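Local atomic coordinates of endo-alpha-mannosidase (Bacteroides thetaiotaomicron, PDB entry 4ACY), a protein that hydrolyses internal alpha-mannosidic linkages, probably within N-glycan chains, as an endo-acting glycoside hydrolase of family GH99. Residues K148-I153 / L189-D194; G222-L227 / C241-Y246. All coordinates share one frame; numbering follows the deposited sequence.

Contact 1. Residues K148-I153 / L189-D194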
# COMPACT_ATOMS: atom_id res chain seq x y z
N LYS A 148 -7.01 9.83 -7.81
CA LYS A 148 -5.64 10.35 -7.81
C LYS A 148 -4.61 9.25 -7.53
O LYS A 148 -4.95 8.23 -6.94
CB LYS A 148 -5.49 11.46 -6.75
CG LYS A 148 -6.47 12.63 -6.89
CD LYS A 148 -6.23 13.43 -8.14
CE LYS A 148 -7.23 14.60 -8.20
NZ LYS A 148 -7.09 15.37 -9.46
N VAL A 149 -3.37 9.49 -7.94
CA VAL A 149 -2.30 8.50 -7.78
C VAL A 149 -1.10 9.12 -7.07
O VAL A 149 -0.61 10.18 -7.48
CB VAL A 149 -1.83 7.97 -9.17
CG1 VAL A 149 -0.65 7.03 -9.04
CG2 VAL A 149 -3.00 7.30 -9.93
N CYS A 150 -0.63 8.48 -6.00
CA CYS A 150 0.64 8.85 -5.42
C CYS A 150 1.54 7.63 -5.43
O CYS A 150 1.17 6.59 -5.98
CB CYS A 150 0.45 9.43 -4.00
SG CYS A 150 -0.12 8.25 -2.76
N PHE A 151 2.73 7.74 -4.84
CA PHE A 151 3.74 6.71 -5.04
C PHE A 151 4.27 6.16 -3.73
O PHE A 151 4.45 6.92 -2.77
CB PHE A 151 4.87 7.26 -5.93
CG PHE A 151 4.42 7.50 -7.33
CD1 PHE A 151 3.62 8.61 -7.64
CD2 PHE A 151 4.74 6.60 -8.34
CE1 PHE A 151 3.13 8.81 -8.95
CE2 PHE A 151 4.27 6.79 -9.64
CZ PHE A 151 3.47 7.89 -9.95
N HIS A 152 4.50 4.85 -3.73
CA HIS A 152 4.97 4.10 -2.58
C HIS A 152 6.37 3.61 -2.91
O HIS A 152 6.54 2.67 -3.68
CB HIS A 152 4.02 2.91 -2.34
CG HIS A 152 4.20 2.24 -1.01
ND1 HIS A 152 3.53 1.09 -0.67
CD2 HIS A 152 4.95 2.57 0.07
CE1 HIS A 152 3.86 0.73 0.57
NE2 HIS A 152 4.73 1.61 1.03
N ILE A 153 7.38 4.30 -2.38
CA ILE A 153 8.77 4.01 -2.74
C ILE A 153 9.29 2.79 -2.00
O ILE A 153 9.39 2.78 -0.77
CB ILE A 153 9.68 5.23 -2.47
CG1 ILE A 153 9.10 6.47 -3.16
CG2 ILE A 153 11.15 4.96 -2.90
CD1 ILE A 153 9.12 6.43 -4.68
N LEU A 189 2.45 13.48 -2.20
CA LEU A 189 2.69 12.67 -1.02
C LEU A 189 3.43 11.40 -1.44
O LEU A 189 3.04 10.77 -2.41
CB LEU A 189 1.36 12.33 -0.34
CG LEU A 189 1.54 11.75 1.07
CD1 LEU A 189 0.53 12.30 2.05
CD2 LEU A 189 1.47 10.25 0.98
N PHE A 190 4.52 11.07 -0.72
CA PHE A 190 5.27 9.84 -0.97
C PHE A 190 5.35 9.02 0.32
O PHE A 190 5.76 9.55 1.37
CB PHE A 190 6.71 10.18 -1.40
CG PHE A 190 6.81 10.83 -2.75
CD1 PHE A 190 6.66 12.21 -2.88
CD2 PHE A 190 7.09 10.07 -3.88
CE1 PHE A 190 6.78 12.83 -4.15
CE2 PHE A 190 7.19 10.67 -5.14
CZ PHE A 190 7.04 12.05 -5.28
N PHE A 191 4.99 7.74 0.23
CA PHE A 191 5.24 6.78 1.31
C PHE A 191 6.56 6.12 1.02
O PHE A 191 6.90 5.86 -0.14
CB PHE A 191 4.15 5.70 1.38
CG PHE A 191 2.80 6.22 1.79
CD1 PHE A 191 2.45 6.29 3.12
CD2 PHE A 191 1.87 6.63 0.83
CE1 PHE A 191 1.17 6.75 3.53
CE2 PHE A 191 0.60 7.09 1.21
CZ PHE A 191 0.26 7.17 2.56
N ILE A 192 7.34 5.86 2.06
CA ILE A 192 8.64 5.23 1.88
C ILE A 192 8.70 3.97 2.74
O ILE A 192 8.86 4.03 3.96
CB ILE A 192 9.82 6.17 2.20
CG1 ILE A 192 9.72 7.49 1.42
CG2 ILE A 192 11.14 5.46 1.86
CD1 ILE A 192 10.78 8.55 1.86
N TYR A 193 8.57 2.82 2.08
CA TYR A 193 8.52 1.54 2.77
C TYR A 193 9.88 1.16 3.37
O TYR A 193 10.92 1.36 2.73
CB TYR A 193 7.99 0.46 1.82
CG TYR A 193 7.89 -0.92 2.43
CD1 TYR A 193 6.72 -1.34 3.06
CD2 TYR A 193 8.95 -1.81 2.33
CE1 TYR A 193 6.63 -2.65 3.62
CE2 TYR A 193 8.86 -3.10 2.88
CZ TYR A 193 7.71 -3.50 3.52
OH TYR A 193 7.63 -4.79 4.05
N ASP A 194 9.85 0.67 4.61
CA ASP A 194 11.07 0.28 5.33
C ASP A 194 12.10 1.42 5.29
O ASP A 194 13.30 1.21 5.16
CB ASP A 194 11.67 -1.02 4.74
CG ASP A 194 11.03 -2.29 5.30
OD1 ASP A 194 10.06 -2.20 6.09
OD2 ASP A 194 11.48 -3.40 4.94
O HOH W 1 3.74 10.73 -4.96
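I153 N donates to F191 O at 2.8 Å, joining consecutive parallel strands of the (beta/alpha)8 barrel, and I153 O accepts from Y193 N just beyond the end of strand 189-192. The strands form a beta-alpha-beta unit whose helix 161-175 covers the face bearing F151, I153 and F190. At this end the packing is tight. On the sheet face that H152 shares with F191, H152 holds CG anti to its backbone N (chi1 -167°), and the imidazole reaches across the neighbouring strand: CD2 meets F191 CB at 3.5 Å, NE2 meets Y193 CB at 3.5 Å. NE2 also hydrogen-bonds Y246 OH. An alanine here would probably open a gap beside F191 CB and Y193 CB and leave Y246 OH without its nitrogen partner. On the helix-covered face, F151 CB and I153 CG1 both rest against F190 CD2. Toward C150 and L189 the strands diverge and their backbones stand wider apart. C150 SG meets the edge of the F191 ring, 4.2 Å from CE2. Here a water takes the place of a direct backbone bond: it accepts weakly from F151 N, lies over the centre of the F190 ring, and donates to L189 O at 2.6 Å.

Contact 2. Residues G222-L227 / C241-Y246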
# COMPACT_ATOMS: atom_id res chain seq x y z
N GLY A 222 7.58 18.00 -1.23
CA GLY A 222 6.30 17.34 -1.02
C GLY A 222 6.22 16.86 0.41
O GLY A 222 6.88 17.38 1.29
N LEU A 223 5.37 15.86 0.62
CA LEU A 223 5.17 15.30 1.94
C LEU A 223 5.72 13.89 1.89
O LEU A 223 5.26 13.05 1.12
CB LEU A 223 3.68 15.27 2.29
CG LEU A 223 2.99 16.63 2.50
CD1 LEU A 223 1.49 16.45 2.44
CD2 LEU A 223 3.40 17.31 3.82
N PHE A 224 6.75 13.65 2.69
CA PHE A 224 7.44 12.37 2.71
C PHE A 224 7.13 11.66 4.01
O PHE A 224 7.38 12.16 5.11
CB PHE A 224 8.93 12.62 2.50
CG PHE A 224 9.20 13.36 1.22
CD1 PHE A 224 9.20 12.68 0.01
CD2 PHE A 224 9.40 14.74 1.23
CE1 PHE A 224 9.41 13.36 -1.19
CE2 PHE A 224 9.62 15.43 0.05
CZ PHE A 224 9.63 14.75 -1.16
N ILE A 225 6.59 10.45 3.86
CA ILE A 225 5.99 9.71 4.94
C ILE A 225 6.78 8.43 5.15
O ILE A 225 6.76 7.53 4.31
CB ILE A 225 4.49 9.37 4.61
CG1 ILE A 225 3.70 10.63 4.18
CG2 ILE A 225 3.82 8.61 5.75
CD1 ILE A 225 3.58 11.74 5.25
N GLY A 226 7.47 8.35 6.29
CA GLY A 226 8.29 7.16 6.61
C GLY A 226 7.54 6.07 7.35
O GLY A 226 6.55 6.32 8.04
N LEU A 227 7.99 4.83 7.17
CA LEU A 227 7.42 3.70 7.88
C LEU A 227 8.01 3.68 9.29
O LEU A 227 9.24 3.65 9.46
CB LEU A 227 7.73 2.39 7.15
CG LEU A 227 7.13 1.11 7.76
CD1 LEU A 227 5.63 1.21 7.80
CD2 LEU A 227 7.57 -0.10 6.92
N CYS A 241 13.74 14.48 9.30
CA CYS A 241 13.06 15.63 8.69
C CYS A 241 11.94 15.22 7.74
O CYS A 241 11.60 15.95 6.80
CB CYS A 241 14.05 16.57 7.99
SG CYS A 241 15.18 17.35 9.18
N MSE A 242 11.35 14.06 8.00
CA MSE A 242 10.18 13.64 7.25
C MSE A 242 8.95 14.39 7.72
O MSE A 242 8.93 14.95 8.82
CB MSE A 242 9.96 12.14 7.42
CG MSE A 242 11.13 11.40 6.94
SE MSE A 242 11.03 9.57 7.54
CE MSE A 242 11.35 9.01 5.76
N ASP A 243 7.92 14.39 6.88
CA ASP A 243 6.69 15.12 7.17
C ASP A 243 5.68 14.32 7.96
O ASP A 243 4.72 14.88 8.49
CB ASP A 243 6.08 15.59 5.86
CG ASP A 243 7.03 16.45 5.09
OD1 ASP A 243 7.11 17.66 5.41
OD2 ASP A 243 7.74 15.93 4.20
N GLY A 244 5.89 13.01 8.01
CA GLY A 244 4.97 12.17 8.74
C GLY A 244 5.38 10.71 8.73
O GLY A 244 6.49 10.36 8.33
N PHE A 245 4.45 9.88 9.18
CA PHE A 245 4.73 8.44 9.33
C PHE A 245 3.50 7.58 9.11
O PHE A 245 2.37 8.00 9.37
CB PHE A 245 5.32 8.14 10.72
CG PHE A 245 4.50 8.65 11.87
CD1 PHE A 245 4.62 9.97 12.29
CD2 PHE A 245 3.64 7.79 12.56
CE1 PHE A 245 3.86 10.44 13.38
CE2 PHE A 245 2.89 8.26 13.65
CZ PHE A 245 3.00 9.58 14.05
N TYR A 246 3.73 6.36 8.62
CA TYR A 246 2.65 5.38 8.43
C TYR A 246 3.09 4.04 8.97
O TYR A 246 4.26 3.87 9.34
CB TYR A 246 2.23 5.27 6.95
CG TYR A 246 3.17 4.52 6.01
CD1 TYR A 246 4.50 4.93 5.82
CD2 TYR A 246 2.70 3.43 5.26
CE1 TYR A 246 5.35 4.24 4.93
CE2 TYR A 246 3.52 2.75 4.35
CZ TYR A 246 4.86 3.15 4.20
OH TYR A 246 5.70 2.51 3.31
O HOH W 2 6.73 19.71 2.80
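D243 meets F224 with both backbone and side chain. D243 N donates to F224 O at 2.9 Å, while F224 N returns a nearly straight bond (170°) to D243 OD2, also 2.9 Å, on the anti side of that oxygen and out of the carboxylate plane. The side chain accepts in the manner of a strand carbonyl, just before strand 244-246 begins. OD2 has a second partner in the salt bridge from R216 NH2, which would probably offset the negative charge. A water donates to G222 O and, weakly, to D243 OD1.

Backbone bonds continue the pairing: G226 N donates to G244 O, then Y246 N to G226 O. These strands, 223-227 and 244-246, are the fifth and sixth of the parallel (beta/alpha)8 barrel, linked by a crossover through the short helix 235-239. Close CA-H...O contacts accompany the bonds, F245 CA lying 3.1 Å from G226 O.

Apolar contacts occupy both faces. Y246 has CG between its backbone N and carbonyl carbon (chi1 75°), turning the ring over strand 223-227, where CD1 lies 3.7 Å from I225 CG2. L227 CD1 makes a CH-pi contact over the centre of that ring, 4.1 Å from the centroid and 8° off its normal. I225 CD1 lies 3.8 Å from G244 CA, packed against a residue with no side chain. On the other face, the selenomethionine M242 lays its CE 3.7 Å from G226 CA, covering a second glycine.

Overall arrangement
Both contacts are buried and join successive strands of one barrel, but contact 1 lies nearer the centre of the chain, its own centre about 8 Å away against about 15 Å for contact 2. Strands 189-192 and 223-227 are neighbours, joined by backbone bonds, among them I225 N to F190 O. Inside the barrel, the bond between H152 and Y246 ties the contacts together, and the F191 and Y246 rings pack edge-to-face. F190 and F224 meet on the opposite, helix-covered face. The contacts differ in chemistry: both have backbone bonds, rings and a water, but contact 1 sets an imidazole across its strands, where contact 2 has a carboxylate and two closely packed glycines.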